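Local coordinates for protein enoyl-CoA hydratase/isomerase (Shewanella pealeana, PDB 4KPK) that probably acts on acyl-CoA thioesters as an enoyl-CoA hydratase or isomerase of the crotonase-like family, at residues A[39-44]-A[52-57]; A[88-93]-A[138-143]. One frame throughout, in Å; residues are numbered along the deposited sequence.

Contact 1 (A[39-44]-A[52-57]); sequences HYLSCT and MVLDRS. With EDO (1,2-ethanediol), chain B.
R56 lays its side chain along the ring of Y40, the two running side by side and pointing the same way. The chain of R56 is extended from CG to NE, with CG anti to the backbone N (chi1 -161°), and this carries it lengthwise over one ring face. Its CD sits almost over the middle of that face, 3.7 Å from the ring centroid of Y40, a CH-pi contact. Farther out, the guanidinium lies nearly flat on the ring, planes 15° apart, as an off-centre cation-pi stack displaced toward the phenol end: CZ of R56 is 3.7 Å from OH of Y40. Both ends are held from outside, Y40 OH by D64, R56 NH1 by the carbonyl of A62 and NH2 by a salt bridge to D101, which probably restrains how the two flat groups can turn against each other.

Behind it the backbones pair as an antiparallel beta hairpin. S42 and V53 form a hydrogen-bonded pair, S42 N to V53 O at 2.9 Å and V53 N back to S42 O. On one face of the sheet CB of S42 lies 4.0 Å from CB of V53. Past the strand end, D55 N gives a 2.8 Å bond to Y40 O. On the other face L41 spreads its two methyls: CD2 reaches CD1 of L54 at 4.2 Å, while CD1 meets CG of selenomethionine M52.

Helix 65-80 covers this apolar face, receiving M52 on V74 and L75 and L54 on M71. Y40 rests separately on V66 of the same helix, whose E70 takes its backbone N-H. Strand 41-46 is the outermost strand of the sheet within this chain, and strand 49-54 passes the pairing on to strand 86-91.

Contact 2 (A[88-93]-A[138-143]); sequences LLKANG and ITLVQG
Q142 bends its side chain back toward the loop after strand 86-91 and ends it in a hydrogen bond to the carbonyl of G93, Q142 NE2 to G93 O 2.9 Å. A chi1 of 84° tucks CG in between the two backbone branches, and the turn at chi2 brings the amide across the gap. G93 O lies close to the amide plane of Q142, yet NE2 approaches from above the carbonyl plane of G93, 55° out of it. The other end of the amide, OE1, is 2.8 Å from a water that accepts the N-H of A91 and lies near L140 O.

Deeper in, the strands run parallel, joined by L89 N to I138 O and L140 N to L89 O, both nearly straight. The side chains of L88 and L140 pass at a slant, CD2 of L88 meeting CD1 of L140 at 3.8 Å; that same L140 methyl also touches CG of K90, whose chain runs alongside. On the reverse face T139 OG1 packs against CB of L89 at 3.7 Å while it bonds to S156.

A leucine in place of Q142 would probably leave G93 O and the water without their amide partner, joining the two strand ends less firmly there. The chemistry thus changes along the contact, from leucine packing and direct backbone bonds to a junction where a buried amide and a water join the strand ends.

How the contacts relate
The two contacts come in series along the chain, contact 1 closing before contact 2 opens, and their centres lie about 10 Å apart in one mixed sheet. Contact 1 is the antiparallel hairpin, outermost within this chain; contact 2 belongs to the parallel part further in. The order across the sheet is 41-46, 49-54, 86-91, 137-141, and the contacts meet where 49-54 lies beside 86-91. The join is physical: CB of L54 packs 3.7 Å from CB of A91, and beyond the strand ends the side chain of D55 is hydrogen-bonded to that of N92. Together they make four consecutive strands of the alpha/beta core expected of a crotonase-like fold, knitting the N-terminal hairpin to its centre.

Contact 1 (A[39-44]-A[52-57])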
loop_
_atom_site.group_PDB
_atom_site.type_symbol
_atom_site.label_atom_id
_atom_site.label_comp_id
_atom_site.label_asym_id
_atom_site.label_seq_id
_atom_site.Cartn_x
_atom_site.Cartn_y
_atom_site.Cartn_z
ATOM N N HIS A 39 6.096 -36.162 10.968
ATOM C CA HIS A 39 7.513 -36.278 11.297
ATOM C C HIS A 39 8.039 -34.962 11.858
ATOM O O HIS A 39 8.843 -34.979 12.769
ATOM C CB HIS A 39 8.348 -36.645 10.039
ATOM C CG HIS A 39 7.893 -37.901 9.328
ATOM N ND1 HIS A 39 8.229 -39.167 9.763
ATOM C CD2 HIS A 39 7.126 -38.081 8.215
ATOM C CE1 HIS A 39 7.691 -40.069 8.953
ATOM N NE2 HIS A 39 7.008 -39.438 8.013
ATOM N N TYR A 40 7.601 -33.854 11.252
ATOM C CA TYR A 40 8.137 -32.531 11.437
ATOM C C TYR A 40 7.242 -31.548 12.128
ATOM O O TYR A 40 7.712 -30.469 12.604
ATOM C CB TYR A 40 8.472 -31.922 10.098
ATOM C CG TYR A 40 9.574 -32.583 9.325
ATOM C CD1 TYR A 40 10.435 -33.535 9.886
ATOM C CD2 TYR A 40 9.807 -32.196 8.043
ATOM C CE1 TYR A 40 11.465 -34.094 9.141
ATOM C CE2 TYR A 40 10.832 -32.733 7.320
ATOM C CZ TYR A 40 11.647 -33.671 7.855
ATOM O OH TYR A 40 12.642 -34.145 7.043
ATOM N N LEU A 41 5.972 -31.900 12.235
ATOM C CA LEU A 41 4.991 -31.023 12.867
ATOM C C LEU A 41 4.359 -31.715 14.076
ATOM O O LEU A 41 4.332 -32.936 14.135
ATOM C CB LEU A 41 3.875 -30.685 11.866
ATOM C CG LEU A 41 4.276 -29.963 10.588
ATOM C CD1 LEU A 41 3.100 -29.840 9.597
ATOM C CD2 LEU A 41 4.832 -28.602 10.969
ATOM N N SER A 42 3.831 -30.897 15.003
ATOM C CA SER A 42 2.795 -31.299 15.957
ATOM C C SER A 42 1.529 -30.607 15.605
ATOM O O SER A 42 1.529 -29.516 14.994
ATOM C CB SER A 42 3.077 -30.821 17.413
ATOM O OG SER A 42 4.292 -31.314 17.897
ATOM N N CYS A 43 0.434 -31.155 16.098
ATOM C CA CYS A 43 -0.811 -30.470 15.943
ATOM C C CYS A 43 -1.705 -30.849 17.068
ATOM O O CYS A 43 -1.711 -32.002 17.489
ATOM C CB CYS A 43 -1.424 -30.774 14.550
ATOM S SG CYS A 43 -1.666 -32.501 14.170
ATOM N N THR A 44 -2.425 -29.862 17.608
ATOM C CA THR A 44 -3.335 -30.073 18.737
ATOM C C THR A 44 -4.583 -29.260 18.551
ATOM O O THR A 44 -4.603 -28.281 17.785
ATOM C CB THR A 44 -2.676 -29.675 20.112
ATOM O OG1 THR A 44 -2.337 -28.284 20.088
ATOM C CG2 THR A 44 -1.459 -30.467 20.318
HETATM N N MSE A 52 -0.732 -25.601 14.816
HETATM C CA MSE A 52 0.219 -26.259 13.930
HETATM C C MSE A 52 1.568 -25.770 14.380
HETATM O O MSE A 52 1.823 -24.556 14.387
HETATM C CB MSE A 52 0.013 -25.894 12.458
HETATM C CG MSE A 52 1.016 -26.606 11.544
HETATM SE SE MSE A 52 0.525 -26.079 9.688
HETATM C CE MSE A 52 -0.962 -26.883 8.774
ATOM N N VAL A 53 2.434 -26.726 14.726
ATOM C CA VAL A 53 3.670 -26.423 15.389
ATOM C C VAL A 53 4.880 -27.037 14.654
ATOM O O VAL A 53 4.982 -28.250 14.536
ATOM C CB VAL A 53 3.670 -26.880 16.861
ATOM C CG1 VAL A 53 4.991 -26.478 17.542
ATOM C CG2 VAL A 53 2.480 -26.302 17.622
ATOM N N LEU A 54 5.829 -26.169 14.275
ATOM C CA LEU A 54 7.061 -26.577 13.626
ATOM C C LEU A 54 7.899 -27.143 14.729
ATOM O O LEU A 54 8.237 -26.455 15.807
ATOM C CB LEU A 54 7.766 -25.441 12.880
ATOM C CG LEU A 54 7.107 -24.972 11.578
ATOM C CD1 LEU A 54 5.671 -24.585 11.820
ATOM C CD2 LEU A 54 7.850 -23.812 10.911
ATOM N N ASP A 55 8.145 -28.424 14.508
ATOM C CA ASP A 55 8.683 -29.340 15.541
ATOM C C ASP A 55 9.864 -30.115 15.002
ATOM O O ASP A 55 10.033 -31.291 15.243
ATOM C CB ASP A 55 7.583 -30.315 16.055
ATOM C CG ASP A 55 8.007 -31.060 17.328
ATOM O OD1 ASP A 55 8.680 -30.426 18.208
ATOM O OD2 ASP A 55 7.699 -32.266 17.443
ATOM N N ARG A 56 10.722 -29.422 14.290
ATOM C CA ARG A 56 11.954 -30.004 13.832
ATOM C C ARG A 56 13.126 -29.153 14.329
ATOM O O ARG A 56 14.022 -28.828 13.553
ATOM C CB ARG A 56 11.916 -30.029 12.297
ATOM C CG ARG A 56 12.876 -30.976 11.670
ATOM C CD ARG A 56 12.906 -30.709 10.178
ATOM N NE ARG A 56 13.939 -31.514 9.611
ATOM C CZ ARG A 56 14.570 -31.277 8.463
ATOM N NH1 ARG A 56 14.303 -30.212 7.676
ATOM N NH2 ARG A 56 15.521 -32.117 8.102
ATOM N N SER A 57 13.129 -28.781 15.606
ATOM C CA SER A 57 14.160 -27.847 16.077
ATOM C C SER A 57 15.579 -28.329 15.796
ATOM O O SER A 57 16.468 -27.512 15.497
ATOM C CB SER A 57 14.005 -27.428 17.563
ATOM O OG SER A 57 14.106 -28.527 18.470
HETATM C C1 EDO B . 5.462 -34.926 15.870
HETATM O O1 EDO B . 4.539 -35.132 14.801
HETATM C C2 EDO B . 4.676 -34.086 16.862
HETATM O O2 EDO B . 4.887 -34.529 18.190
HETATM O O HOH W 1 10.564 -33.814 14.114
#

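Contact 2 (A[88-93]-A[138-143])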
loop_
_atom_site.group_PDB
_atom_site.type_symbol
_atom_site.label_atom_id
_atom_site.label_comp_id
_atom_site.label_asym_id
_atom_site.label_seq_id
_atom_site.Cartn_x
_atom_site.Cartn_y
_atom_site.Cartn_z
ATOM N N LEU A 88 -3.680 -21.395 14.992
ATOM C CA LEU A 88 -2.488 -20.766 15.496
ATOM C C LEU A 88 -1.270 -21.525 14.922
ATOM O O LEU A 88 -1.178 -22.758 15.042
ATOM C CB LEU A 88 -2.554 -20.838 17.039
ATOM C CG LEU A 88 -1.722 -19.836 17.813
ATOM C CD1 LEU A 88 -1.887 -19.976 19.332
ATOM C CD2 LEU A 88 -0.279 -20.064 17.453
ATOM N N LEU A 89 -0.350 -20.804 14.272
ATOM C CA LEU A 89 0.945 -21.362 13.846
ATOM C C LEU A 89 2.088 -20.876 14.744
ATOM O O LEU A 89 2.229 -19.666 14.959
ATOM C CB LEU A 89 1.349 -20.971 12.436
ATOM C CG LEU A 89 0.543 -21.383 11.216
ATOM C CD1 LEU A 89 -0.841 -20.691 11.241
ATOM C CD2 LEU A 89 1.338 -21.011 9.959
ATOM N N LYS A 90 2.930 -21.811 15.179
ATOM C CA LYS A 90 4.028 -21.575 16.152
ATOM C C LYS A 90 5.126 -22.546 15.773
ATOM O O LYS A 90 4.912 -23.425 14.918
ATOM C CB LYS A 90 3.662 -22.023 17.534
ATOM C CG LYS A 90 2.553 -21.336 18.198
ATOM C CD LYS A 90 1.837 -22.269 19.182
ATOM C CE LYS A 90 2.766 -23.034 20.087
ATOM N NZ LYS A 90 2.053 -23.434 21.346
ATOM N N ALA A 91 6.228 -22.484 16.483
ATOM C CA ALA A 91 7.387 -23.371 16.254
ATOM C C ALA A 91 8.135 -23.606 17.581
ATOM O O ALA A 91 8.177 -22.703 18.424
ATOM C CB ALA A 91 8.325 -22.711 15.287
ATOM N N ASN A 92 8.712 -24.797 17.746
ATOM C CA ASN A 92 9.537 -25.112 18.881
ATOM C C ASN A 92 10.970 -24.725 18.591
ATOM O O ASN A 92 11.386 -24.605 17.423
ATOM C CB ASN A 92 9.447 -26.587 19.291
ATOM C CG ASN A 92 8.024 -27.001 19.624
ATOM O OD1 ASN A 92 7.225 -26.211 20.138
ATOM N ND2 ASN A 92 7.670 -28.217 19.255
ATOM N N GLY A 93 11.707 -24.481 19.691
ATOM C CA GLY A 93 13.156 -24.160 19.627
ATOM C C GLY A 93 13.355 -22.682 19.577
ATOM O O GLY A 93 12.401 -21.921 19.742
ATOM N N ILE A 138 -3.238 -16.915 13.204
ATOM C CA ILE A 138 -2.286 -16.120 14.025
ATOM C C ILE A 138 -0.981 -16.877 13.918
ATOM O O ILE A 138 -0.951 -18.055 14.241
ATOM C CB ILE A 138 -2.708 -16.085 15.526
ATOM C CG1 ILE A 138 -4.122 -15.516 15.611
ATOM C CG2 ILE A 138 -1.759 -15.182 16.385
ATOM C CD1 ILE A 138 -4.772 -15.596 16.924
ATOM N N THR A 139 0.076 -16.217 13.447
ATOM C CA THR A 139 1.439 -16.754 13.501
ATOM C C THR A 139 2.341 -16.056 14.590
ATOM O O THR A 139 2.427 -14.838 14.661
ATOM C CB THR A 139 2.062 -16.710 12.092
ATOM O OG1 THR A 139 1.235 -17.510 11.227
ATOM C CG2 THR A 139 3.494 -17.267 12.031
ATOM N N LEU A 140 3.001 -16.877 15.418
ATOM C CA LEU A 140 3.901 -16.457 16.504
ATOM C C LEU A 140 5.366 -16.787 16.170
ATOM O O LEU A 140 5.745 -17.934 16.082
ATOM C CB LEU A 140 3.528 -17.180 17.785
ATOM C CG LEU A 140 2.076 -17.195 18.275
ATOM C CD1 LEU A 140 1.970 -17.918 19.627
ATOM C CD2 LEU A 140 1.592 -15.759 18.362
ATOM N N VAL A 141 6.185 -15.782 15.951
ATOM C CA VAL A 141 7.492 -15.975 15.346
ATOM C C VAL A 141 8.619 -15.608 16.340
ATOM O O VAL A 141 8.679 -14.476 16.742
ATOM C CB VAL A 141 7.678 -15.087 14.101
ATOM C CG1 VAL A 141 9.049 -15.301 13.484
ATOM C CG2 VAL A 141 6.573 -15.322 13.059
ATOM N N GLN A 142 9.401 -16.596 16.774
ATOM C CA GLN A 142 10.594 -16.408 17.634
ATOM C C GLN A 142 11.840 -16.543 16.753
ATOM O O GLN A 142 11.839 -17.316 15.749
ATOM C CB GLN A 142 10.599 -17.427 18.815
ATOM C CG GLN A 142 11.156 -18.833 18.562
ATOM C CD GLN A 142 10.262 -19.752 17.671
ATOM O OE1 GLN A 142 9.315 -19.312 17.024
ATOM N NE2 GLN A 142 10.609 -21.025 17.619
ATOM N N GLY A 143 12.884 -15.758 17.075
ATOM C CA GLY A 143 14.108 -15.685 16.261
ATOM C C GLY A 143 14.021 -15.718 14.718
ATOM O O GLY A 143 13.218 -15.032 14.087
HETATM O O HOH W 2 6.678 -19.761 17.671
#